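Local atomic coordinates of acyl-coenzyme A oxidase 3 (PDB entry 5YS9), a protein that oxidises fatty acyl-CoA substrates to trans-2-enoyl-CoA with an FAD cofactor, passing the electrons to oxygen to give hydrogen peroxide in peroxisomal beta-oxidation. Residues P24-G29 with A328-Q333; D65-V70 with A85-A90; K402-S407 with G483-Y488. One frame throughout, in Å; residues are numbered along the deposited sequence.

Contact 1 of 3, residues P24-G29 with A328-Q333; sequences PKALAG and ACVRRQ. With FAD (flavin-adenine dinucleotide), chain D.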
loop_
_atom_site.group_PDB
_atom_site.type_symbol
_atom_site.label_atom_id
_atom_site.label_comp_id
_atom_site.label_asym_id
_atom_site.label_seq_id
_atom_site.Cartn_x
_atom_site.Cartn_y
_atom_site.Cartn_z
ATOM N N PRO A 24 3.033 -16.374 -25.347
ATOM C CA PRO A 24 3.886 -17.558 -25.103
ATOM C C PRO A 24 5.159 -17.591 -25.949
ATOM O O PRO A 24 6.179 -18.085 -25.488
ATOM C CB PRO A 24 2.980 -18.744 -25.445
ATOM C CG PRO A 24 1.975 -18.197 -26.374
ATOM C CD PRO A 24 1.729 -16.758 -25.932
ATOM N N LYS A 25 5.106 -17.068 -27.159
ATOM C CA LYS A 25 6.283 -16.999 -28.002
ATOM C C LYS A 25 7.300 -15.975 -27.453
ATOM O O LYS A 25 8.493 -16.276 -27.365
ATOM C CB LYS A 25 5.880 -16.695 -29.453
ATOM C CG LYS A 25 6.980 -16.833 -30.480
ATOM C CD LYS A 25 7.406 -18.279 -30.741
ATOM C CE LYS A 25 8.615 -18.288 -31.694
ATOM N NZ LYS A 25 9.071 -19.651 -32.092
ATOM N N ALA A 26 6.849 -14.796 -27.063
ATOM C CA ALA A 26 7.752 -13.821 -26.429
ATOM C C ALA A 26 8.460 -14.382 -25.195
ATOM O O ALA A 26 9.690 -14.311 -25.078
ATOM C CB ALA A 26 7.004 -12.537 -26.081
ATOM N N LEU A 27 7.699 -14.991 -24.285
ATOM C CA LEU A 27 8.323 -15.506 -23.068
ATOM C C LEU A 27 9.301 -16.666 -23.344
ATOM O O LEU A 27 10.330 -16.787 -22.693
ATOM C CB LEU A 27 7.276 -15.855 -22.022
ATOM C CG LEU A 27 7.820 -16.183 -20.620
ATOM C CD1 LEU A 27 8.617 -15.024 -20.044
ATOM C CD2 LEU A 27 6.675 -16.522 -19.689
ATOM N N ALA A 28 9.011 -17.490 -24.338
ATOM C CA ALA A 28 9.957 -18.532 -24.740
ATOM C C ALA A 28 11.218 -17.847 -25.218
ATOM O O ALA A 28 12.303 -18.257 -24.837
ATOM C CB ALA A 28 9.381 -19.458 -25.820
ATOM N N GLY A 29 11.073 -16.766 -25.984
ATOM C CA GLY A 29 12.209 -16.013 -26.491
ATOM C C GLY A 29 13.153 -15.536 -25.408
ATOM O O GLY A 29 14.357 -15.451 -25.625
ATOM N N ALA A 328 5.552 -8.305 -17.841
ATOM C CA ALA A 328 6.360 -7.323 -18.549
ATOM C C ALA A 328 7.020 -7.839 -19.856
ATOM O O ALA A 328 7.234 -7.047 -20.789
ATOM C CB ALA A 328 7.407 -6.790 -17.597
ATOM N N CYS A 329 7.369 -9.128 -19.906
ATOM C CA CYS A 329 8.106 -9.687 -21.050
ATOM C C CYS A 329 7.226 -9.872 -22.266
ATOM O O CYS A 329 7.731 -9.944 -23.403
ATOM C CB CYS A 329 8.793 -11.007 -20.690
ATOM S SG CYS A 329 10.144 -10.795 -19.462
ATOM N N VAL A 330 5.928 -9.955 -22.016
ATOM C CA VAL A 330 4.958 -10.133 -23.071
ATOM C C VAL A 330 4.066 -8.938 -23.361
ATOM O O VAL A 330 3.443 -8.897 -24.393
ATOM C CB VAL A 330 4.082 -11.374 -22.830
ATOM C CG1 VAL A 330 4.930 -12.534 -22.373
ATOM C CG2 VAL A 330 2.974 -11.092 -21.842
ATOM N N ARG A 331 4.008 -7.964 -22.465
ATOM C CA ARG A 331 3.057 -6.880 -22.637
ATOM C C ARG A 331 3.602 -5.747 -23.476
ATOM O O ARG A 331 4.606 -5.171 -23.156
ATOM C CB ARG A 331 2.582 -6.354 -21.293
ATOM C CG ARG A 331 1.795 -5.059 -21.374
ATOM C CD ARG A 331 0.392 -5.252 -21.898
ATOM N NE ARG A 331 -0.382 -4.034 -21.765
ATOM C CZ ARG A 331 -1.701 -3.966 -21.821
ATOM N NH1 ARG A 331 -2.408 -5.050 -22.018
ATOM N NH2 ARG A 331 -2.304 -2.810 -21.674
ATOM N N ARG A 332 2.907 -5.420 -24.548
ATOM C CA ARG A 332 3.355 -4.372 -25.426
ATOM C C ARG A 332 2.438 -3.179 -25.291
ATOM O O ARG A 332 1.242 -3.310 -25.400
ATOM C CB ARG A 332 3.333 -4.849 -26.872
ATOM C CG ARG A 332 4.381 -5.870 -27.248
ATOM C CD ARG A 332 4.333 -6.143 -28.741
ATOM N NE ARG A 332 5.187 -7.252 -29.153
ATOM C CZ ARG A 332 6.423 -7.114 -29.603
ATOM N NH1 ARG A 332 6.964 -5.919 -29.696
ATOM N NH2 ARG A 332 7.115 -8.173 -29.951
ATOM N N GLN A 333 3.004 -2.023 -24.998
ATOM C CA GLN A 333 2.277 -0.777 -25.085
ATOM C C GLN A 333 3.144 0.342 -25.647
ATOM O O GLN A 333 4.187 0.646 -25.112
ATOM C CB GLN A 333 1.698 -0.404 -23.725
ATOM C CG GLN A 333 0.483 0.490 -23.806
ATOM C CD GLN A 333 -0.813 -0.260 -23.991
ATOM O OE1 GLN A 333 -1.875 0.273 -23.734
ATOM N NE2 GLN A 333 -0.730 -1.492 -24.427
HETATM P PA FAD D . -0.768 -0.343 -19.768
HETATM O O1A FAD D . -1.140 0.921 -20.445
HETATM O O2A FAD D . -0.277 -1.503 -20.543
HETATM O O5B FAD D . 0.341 -0.110 -18.673
HETATM C C5B FAD D . 0.708 -1.239 -17.896
HETATM C C4B FAD D . 1.999 -0.930 -17.185
HETATM O O4B FAD D . 3.006 -0.684 -18.157
HETATM C C3B FAD D . 1.813 0.342 -16.398
HETATM O O3B FAD D . 2.395 0.208 -15.117
HETATM C C2B FAD D . 2.592 1.374 -17.153
HETATM O O2B FAD D . 3.177 2.297 -16.242
HETATM C C1B FAD D . 3.617 0.567 -17.915
HETATM N N9A FAD D . 3.811 1.295 -19.169
HETATM C C8A FAD D . 2.949 1.336 -20.189
HETATM N N7A FAD D . 3.425 2.124 -21.169
HETATM C C5A FAD D . 4.606 2.611 -20.773
HETATM C C6A FAD D . 5.633 3.509 -21.328
HETATM N N6A FAD D . 5.504 4.065 -22.545
HETATM N N1A FAD D . 6.711 3.752 -20.573
HETATM C C2A FAD D . 6.858 3.206 -19.363
HETATM N N3A FAD D . 5.972 2.388 -18.794
HETATM C C4A FAD D . 4.848 2.065 -19.443
HETATM N N1 FAD D . -11.725 1.661 -18.996
HETATM C C2 FAD D . -12.823 2.091 -19.633
HETATM O O2 FAD D . -12.724 2.414 -20.810
HETATM N N3 FAD D . -14.007 2.200 -19.047
HETATM C C4 FAD D . -14.189 1.881 -17.785
HETATM O O4 FAD D . -15.295 1.990 -17.279
HETATM C C4X FAD D . -13.046 1.397 -17.009
HETATM N N5 FAD D . -13.165 1.061 -15.724
HETATM C C5X FAD D . -12.109 0.610 -15.043
HETATM C C6 FAD D . -12.282 0.252 -13.724
HETATM C C7 FAD D . -11.214 -0.216 -13.002
HETATM C C7M FAD D . -11.401 -0.591 -11.567
HETATM C C8 FAD D . -9.893 -0.338 -13.649
HETATM C C8M FAD D . -8.723 -0.845 -12.872
HETATM C C9 FAD D . -9.719 0.025 -14.965
HETATM C C9A FAD D . -10.787 0.490 -15.694
HETATM N N10 FAD D . -10.631 0.860 -17.038
HETATM C C10 FAD D . -11.763 1.304 -17.712
HETATM C "C1'" FAD D . -9.354 0.752 -17.746
HETATM C "C2'" FAD D . -8.254 1.689 -17.245
HETATM O "O2'" FAD D . -8.430 2.991 -17.790
HETATM C "C3'" FAD D . -6.874 1.144 -17.619
HETATM O "O3'" FAD D . -6.533 0.158 -16.668
HETATM C "C4'" FAD D . -5.749 2.167 -17.624
HETATM O "O4'" FAD D . -6.243 3.382 -18.167
HETATM C "C5'" FAD D . -4.586 1.755 -18.513
HETATM O "O5'" FAD D . -3.715 0.783 -17.959
HETATM P P FAD D . -3.422 -0.565 -18.756
HETATM O O1P FAD D . -3.984 -1.714 -18.011
HETATM O O2P FAD D . -3.834 -0.356 -20.158
HETATM O O3P FAD D . -1.855 -0.794 -18.690
#

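Contact 2 of 3, residues D65-V70 with A85-A90; sequences DPVLNV and AVARIA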
loop_
_atom_site.group_PDB
_atom_site.type_symbol
_atom_site.label_atom_id
_atom_site.label_comp_id
_atom_site.label_asym_id
_atom_site.label_seq_id
_atom_site.Cartn_x
_atom_site.Cartn_y
_atom_site.Cartn_z
ATOM N N ASP A 65 -2.465 -31.222 -2.641
ATOM C CA ASP A 65 -3.501 -31.486 -1.667
ATOM C C ASP A 65 -4.819 -30.830 -2.053
ATOM O O ASP A 65 -4.919 -29.623 -2.164
ATOM C CB ASP A 65 -3.045 -30.971 -0.320
ATOM C CG ASP A 65 -3.749 -31.622 0.817
ATOM O OD1 ASP A 65 -4.948 -31.873 0.705
ATOM O OD2 ASP A 65 -3.104 -31.883 1.831
ATOM N N PRO A 66 -5.848 -31.630 -2.274
ATOM C CA PRO A 66 -7.114 -31.109 -2.780
ATOM C C PRO A 66 -7.801 -30.131 -1.839
ATOM O O PRO A 66 -8.356 -29.156 -2.298
ATOM C CB PRO A 66 -7.955 -32.369 -2.967
ATOM C CG PRO A 66 -6.968 -33.451 -3.111
ATOM C CD PRO A 66 -5.895 -33.089 -2.150
ATOM N N VAL A 67 -7.776 -30.393 -0.547
ATOM C CA VAL A 67 -8.380 -29.495 0.411
ATOM C C VAL A 67 -7.666 -28.141 0.471
ATOM O O VAL A 67 -8.288 -27.125 0.666
ATOM C CB VAL A 67 -8.644 -30.178 1.772
ATOM C CG1 VAL A 67 -7.656 -31.282 2.030
ATOM C CG2 VAL A 67 -8.716 -29.187 2.910
ATOM N N LEU A 68 -6.358 -28.149 0.308
ATOM C CA LEU A 68 -5.553 -26.931 0.258
ATOM C C LEU A 68 -5.736 -25.972 -0.925
ATOM O O LEU A 68 -5.382 -24.824 -0.821
ATOM C CB LEU A 68 -4.076 -27.248 0.440
ATOM C CG LEU A 68 -3.726 -27.987 1.722
ATOM C CD1 LEU A 68 -2.227 -28.031 1.917
ATOM C CD2 LEU A 68 -4.415 -27.381 2.919
ATOM N N ASN A 69 -6.356 -26.420 -1.994
ATOM C CA ASN A 69 -6.323 -25.692 -3.238
ATOM C C ASN A 69 -6.790 -24.246 -3.082
ATOM O O ASN A 69 -7.848 -23.976 -2.557
ATOM C CB ASN A 69 -7.223 -26.452 -4.200
ATOM C CG ASN A 69 -7.331 -25.812 -5.546
ATOM O OD1 ASN A 69 -6.420 -25.860 -6.334
ATOM N ND2 ASN A 69 -8.473 -25.241 -5.826
ATOM N N VAL A 70 -5.988 -23.321 -3.583
ATOM C CA VAL A 70 -6.220 -21.910 -3.398
ATOM C C VAL A 70 -6.890 -21.297 -4.600
ATOM O O VAL A 70 -7.349 -20.171 -4.527
ATOM C CB VAL A 70 -4.921 -21.160 -3.032
ATOM C CG1 VAL A 70 -4.472 -21.604 -1.649
ATOM C CG2 VAL A 70 -3.825 -21.373 -4.073
ATOM N N ALA A 85 -10.460 -22.782 6.456
ATOM C CA ALA A 85 -9.182 -22.849 7.196
ATOM C C ALA A 85 -9.131 -24.006 8.178
ATOM O O ALA A 85 -8.062 -24.537 8.422
ATOM C CB ALA A 85 -8.854 -21.551 7.878
ATOM N N VAL A 86 -10.269 -24.404 8.739
ATOM C CA VAL A 86 -10.267 -25.537 9.664
ATOM C C VAL A 86 -10.049 -26.840 8.922
ATOM O O VAL A 86 -9.229 -27.637 9.329
ATOM C CB VAL A 86 -11.524 -25.590 10.551
ATOM C CG1 VAL A 86 -11.493 -26.822 11.457
ATOM C CG2 VAL A 86 -11.598 -24.331 11.406
ATOM N N ALA A 87 -10.712 -27.005 7.795
ATOM C CA ALA A 87 -10.534 -28.183 6.980
ATOM C C ALA A 87 -9.093 -28.250 6.517
ATOM O O ALA A 87 -8.502 -29.311 6.426
ATOM C CB ALA A 87 -11.477 -28.150 5.806
ATOM N N ARG A 88 -8.545 -27.093 6.205
ATOM C CA ARG A 88 -7.162 -27.004 5.816
ATOM C C ARG A 88 -6.228 -27.438 6.954
ATOM O O ARG A 88 -5.252 -28.112 6.730
ATOM C CB ARG A 88 -6.859 -25.599 5.297
ATOM C CG ARG A 88 -6.974 -25.460 3.788
ATOM C CD ARG A 88 -8.185 -24.678 3.314
ATOM N NE ARG A 88 -7.811 -23.344 2.901
ATOM C CZ ARG A 88 -8.075 -22.784 1.728
ATOM N NH1 ARG A 88 -8.748 -23.420 0.800
ATOM N NH2 ARG A 88 -7.658 -21.559 1.496
ATOM N N ILE A 89 -6.551 -27.058 8.180
ATOM C CA ILE A 89 -5.774 -27.446 9.344
ATOM C C ILE A 89 -5.787 -28.964 9.571
ATOM O O ILE A 89 -4.779 -29.552 9.917
ATOM C CB ILE A 89 -6.213 -26.641 10.593
ATOM C CG1 ILE A 89 -5.628 -25.236 10.538
ATOM C CG2 ILE A 89 -5.764 -27.292 11.883
ATOM C CD1 ILE A 89 -6.390 -24.211 11.331
ATOM N N ALA A 90 -6.938 -29.579 9.369
ATOM C CA ALA A 90 -7.102 -31.018 9.516
ATOM C C ALA A 90 -6.217 -31.780 8.519
ATOM O O ALA A 90 -5.567 -32.763 8.904
ATOM C CB ALA A 90 -8.557 -31.397 9.352
#

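Contact 3 of 3, residues K402-S407 with G483-Y488; sequences KELFAS and GSSVGY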
loop_
_atom_site.group_PDB
_atom_site.type_symbol
_atom_site.label_atom_id
_atom_site.label_comp_id
_atom_site.label_asym_id
_atom_site.label_seq_id
_atom_site.Cartn_x
_atom_site.Cartn_y
_atom_site.Cartn_z
ATOM N N LYS A 402 24.357 -10.406 21.051
ATOM C CA LYS A 402 23.567 -9.204 21.325
ATOM C C LYS A 402 23.334 -8.404 20.014
ATOM O O LYS A 402 22.204 -8.033 19.722
ATOM C CB LYS A 402 24.173 -8.335 22.453
ATOM C CG LYS A 402 23.914 -8.843 23.885
ATOM C CD LYS A 402 22.570 -8.356 24.453
ATOM C CE LYS A 402 22.247 -8.900 25.847
ATOM N NZ LYS A 402 21.516 -10.202 25.789
ATOM N N GLU A 403 24.372 -8.193 19.204
ATOM C CA GLU A 403 24.246 -7.310 18.049
ATOM C C GLU A 403 23.458 -7.951 16.912
ATOM O O GLU A 403 22.757 -7.260 16.180
ATOM C CB GLU A 403 25.607 -6.771 17.594
ATOM C CG GLU A 403 26.343 -5.912 18.639
ATOM C CD GLU A 403 25.721 -4.549 18.956
ATOM O OE1 GLU A 403 24.664 -4.174 18.390
ATOM O OE2 GLU A 403 26.311 -3.840 19.810
ATOM N N LEU A 404 23.552 -9.278 16.826
ATOM C CA LEU A 404 22.619 -10.105 16.048
ATOM C C LEU A 404 21.146 -9.894 16.441
ATOM O O LEU A 404 20.400 -9.652 15.534
ATOM C CB LEU A 404 22.981 -11.587 16.066
ATOM C CG LEU A 404 23.556 -12.210 14.787
ATOM C CD1 LEU A 404 22.497 -12.372 13.708
ATOM C CD2 LEU A 404 24.732 -11.414 14.236
ATOM N N PHE A 405 20.788 -9.930 17.703
ATOM C CA PHE A 405 19.423 -9.682 18.035
ATOM C C PHE A 405 19.071 -8.264 17.588
ATOM O O PHE A 405 18.052 -8.046 16.965
ATOM C CB PHE A 405 19.228 -9.864 19.537
ATOM C CG PHE A 405 17.810 -9.731 19.981
ATOM C CD1 PHE A 405 16.806 -10.431 19.344
ATOM C CD2 PHE A 405 17.478 -8.896 21.023
ATOM C CE1 PHE A 405 15.494 -10.303 19.744
ATOM C CE2 PHE A 405 16.170 -8.765 21.434
ATOM C CZ PHE A 405 15.177 -9.470 20.793
ATOM N N ALA A 406 19.949 -7.313 17.847
ATOM C CA ALA A 406 19.671 -5.923 17.523
ATOM C C ALA A 406 19.502 -5.629 16.038
ATOM O O ALA A 406 18.610 -4.911 15.643
ATOM C CB ALA A 406 20.747 -5.035 18.112
ATOM N N SER A 407 20.377 -6.200 15.230
ATOM C CA SER A 407 20.364 -6.056 13.789
ATOM C C SER A 407 19.130 -6.705 13.210
ATOM O O SER A 407 18.667 -6.361 12.151
ATOM C CB SER A 407 21.611 -6.679 13.209
ATOM O OG SER A 407 22.457 -5.672 12.727
ATOM N N GLY A 483 30.198 -5.792 18.800
ATOM C CA GLY A 483 29.720 -7.004 18.153
ATOM C C GLY A 483 30.028 -6.986 16.673
ATOM O O GLY A 483 30.123 -5.920 16.043
ATOM N N SER A 484 30.212 -8.181 16.141
ATOM C CA SER A 484 30.523 -8.409 14.744
ATOM C C SER A 484 29.641 -7.572 13.785
ATOM O O SER A 484 30.143 -7.019 12.800
ATOM C CB SER A 484 30.369 -9.905 14.458
ATOM O OG SER A 484 30.372 -10.160 13.068
ATOM N N SER A 485 28.345 -7.458 14.093
ATOM C CA SER A 485 27.403 -6.747 13.216
ATOM C C SER A 485 27.597 -5.237 13.097
ATOM O O SER A 485 27.108 -4.641 12.175
ATOM C CB SER A 485 25.949 -7.029 13.638
ATOM O OG SER A 485 25.630 -8.384 13.452
ATOM N N VAL A 486 28.307 -4.620 14.026
ATOM C CA VAL A 486 28.564 -3.184 13.998
ATOM C C VAL A 486 30.046 -2.868 14.127
ATOM O O VAL A 486 30.389 -1.769 14.565
ATOM C CB VAL A 486 27.759 -2.470 15.120
ATOM C CG1 VAL A 486 26.259 -2.591 14.872
ATOM C CG2 VAL A 486 28.104 -3.016 16.504
ATOM N N GLY A 487 30.912 -3.828 13.768
ATOM C CA GLY A 487 32.393 -3.662 13.770
ATOM C C GLY A 487 32.925 -2.489 12.957
ATOM O O GLY A 487 33.939 -1.880 13.320
ATOM N N TYR A 488 32.231 -2.149 11.865
ATOM C CA TYR A 488 32.599 -0.998 11.012
ATOM C C TYR A 488 32.643 0.366 11.787
ATOM O O TYR A 488 33.246 1.341 11.329
ATOM C CB TYR A 488 31.660 -0.942 9.755
ATOM C CG TYR A 488 30.253 -0.534 10.088
ATOM C CD1 TYR A 488 29.911 0.811 10.163
ATOM C CD2 TYR A 488 29.257 -1.501 10.387
ATOM C CE1 TYR A 488 28.635 1.214 10.530
ATOM C CE2 TYR A 488 27.957 -1.111 10.746
ATOM C CZ TYR A 488 27.647 0.254 10.820
ATOM O OH TYR A 488 26.381 0.677 11.167
#

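Contact 1 of 3, residues P24-G29 with A328-Q333
Two N-H groups of one guanidinium grip the phosphate oxygen O2A of FAD: Arg-331 NE donates to it over 2.8 Å and Arg-331 NH2 over 2.7 Å. Both bonds bend to reach a single acceptor, which lies at the edge of the guanidinium, near its plane. The side chain gets there by setting CG anti to the backbone N and then bending at chi2 (75°). Arginine suits the place because it offers several donors and a positive charge that probably offsets that of the diphosphate. Its remaining terminal nitrogen, NH1, is bound by Tyr-656 and by the carbonyl of Leu-165 of the second subunit, so the guanidinium is probably held against rotation from both sides. Gln-333 reaches the same phosphate, its OE1 3.4 Å from FAD O1A. Its NE2 donates a hydrogen bond to the Arg-332 carbonyl oxygen (2.9 Å), on a lone pair in the carbonyl plane, while OE1 accepts from the backbone N of Gly-168 and Asn-170 of the second subunit.

Behind this polar group, helix 23-31 packs against Cys-329 and Val-330 of helix 300-330 mainly through apolar side chains, with no hydrogen bond between the two segments. Leu-27 CB lies 4.1 Å from Val-330 CG1, and Leu-27 CD1 comes equally near Cys-329 CB. The methyl of Ala-26, which faces the other helix, rests 3.8 Å from the Cys-329 carbonyl oxygen. That oxygen is satisfied by Lys-344 NZ, and an alanine lets the backbones approach to 5.7 Å between the CA atoms of Ala-26 and Val-330. Arg-332 forms a salt bridge with Glu-22, just ahead of the helix. FAD shared between the helical domain of one subunit and residues of its partner is characteristic of the acyl-CoA oxidase and dehydrogenase fold.

Contact 2 of 3, residues D65-V70 with A85-A90
Leu-68 and Arg-88 make the close part of this contact, their side chains crossing obliquely so that Leu-68 CD2 reaches to 3.3 Å from Arg-88 CG and also touches CB. CG of Leu-68 sits beside its backbone N (chi1 -57°), which brings the end of the branched chain nearer the helix than its base. The arginine thus lends its first methylenes to apolar packing, whereas CD, closer to the charge, lies 3.6 Å from the polar Val-67 carbonyl oxygen. Bends at chi2 and chi3 carry the charged end along the loop, where the Leu-68 carbonyl oxygen stands 4.0 Å above one face of the guanidinium, offset toward its rim. Segment 65-70 is the connection between helices 49-63 and 78-92 of the helical N-terminal domain, folded back onto the second of them. Arg-88 NH2 is salt-bridged to Asp-73 and Asp-115, two acids that probably balance the buried charge. An alanine in place of Arg-88 would remove the guanidinium and the methylenes on Leu-68, and would probably leave the loop less firmly held and the two acids without this partner. On the partly exposed side fewer atoms meet: Val-67 touches Ala-87 through CG2, placed anti to the backbone N, 3.5 Å from the Ala-87 carbonyl oxygen and 4.1 Å from Ala-87 CB, a small methyl.

Contact 3 of 3, residues K402-S407 with G483-Y488
Helix 391-428 of the helical C-alpha1 domain is met here by the connection between helices 458-477 and 507-534, at the turn that enters the 3-10 segment 484-488. Glu-403 does most of the touching. Its CG, beside the backbone N, lies 3.6 Å from Gly-483 CA. Any beta carbon on that residue would come only 2.3 Å from Glu-403 CG, which is why glycine fits. After a bend at chi2 (-69°) the side chains of Glu-403 and Val-486 cross at about a right angle, Glu-403 CD lying 3.7 Å from Val-486 CG2. The acid's polar end is spoken for by Ser-472, whose OG is hydrogen-bonded to OE2. No hydrogen bond joins the two segments, whose fit in this all-helical bundle is one of shape; just ahead, Asp-400 OD1 of the same helix accepts from Ser-484 N. Ser-485 points at the helix, its CB 4.0 Å from Glu-403 CB, while its OG stands 3.3 Å from Leu-404 CD2. One turn on, Ser-407 OG comes within 3.9 Å of Ser-485 CB, yet is hydrogen-bonded to His-557 NE2. Tyr-488 OH binds the ND1 of that imidazole, so helix 547-573 links the far ends of both segments.

Overall arrangement
Only contact 1 belongs to the FAD site, where Arg-331 and Gln-333 meet the cofactor's diphosphate; the other two are structural packing in different helical parts of the chain. Along the sequence contact 2 falls between the two segments of contact 1, whereas contact 3 opens after both have closed. In space they are well separated: the centres of contacts 1 and 2 lie about 34 Å apart, with nearest atoms about 19 Å from each other, and the centre of contact 3 is about 45 Å from that of contact 1. Contacts 2 and 3 occupy opposite sides of the chain's centre, their own centres about 41 Å apart. Contacts 1 and 2 both touch the second subunit, but no other chain touches the segments of contact 3.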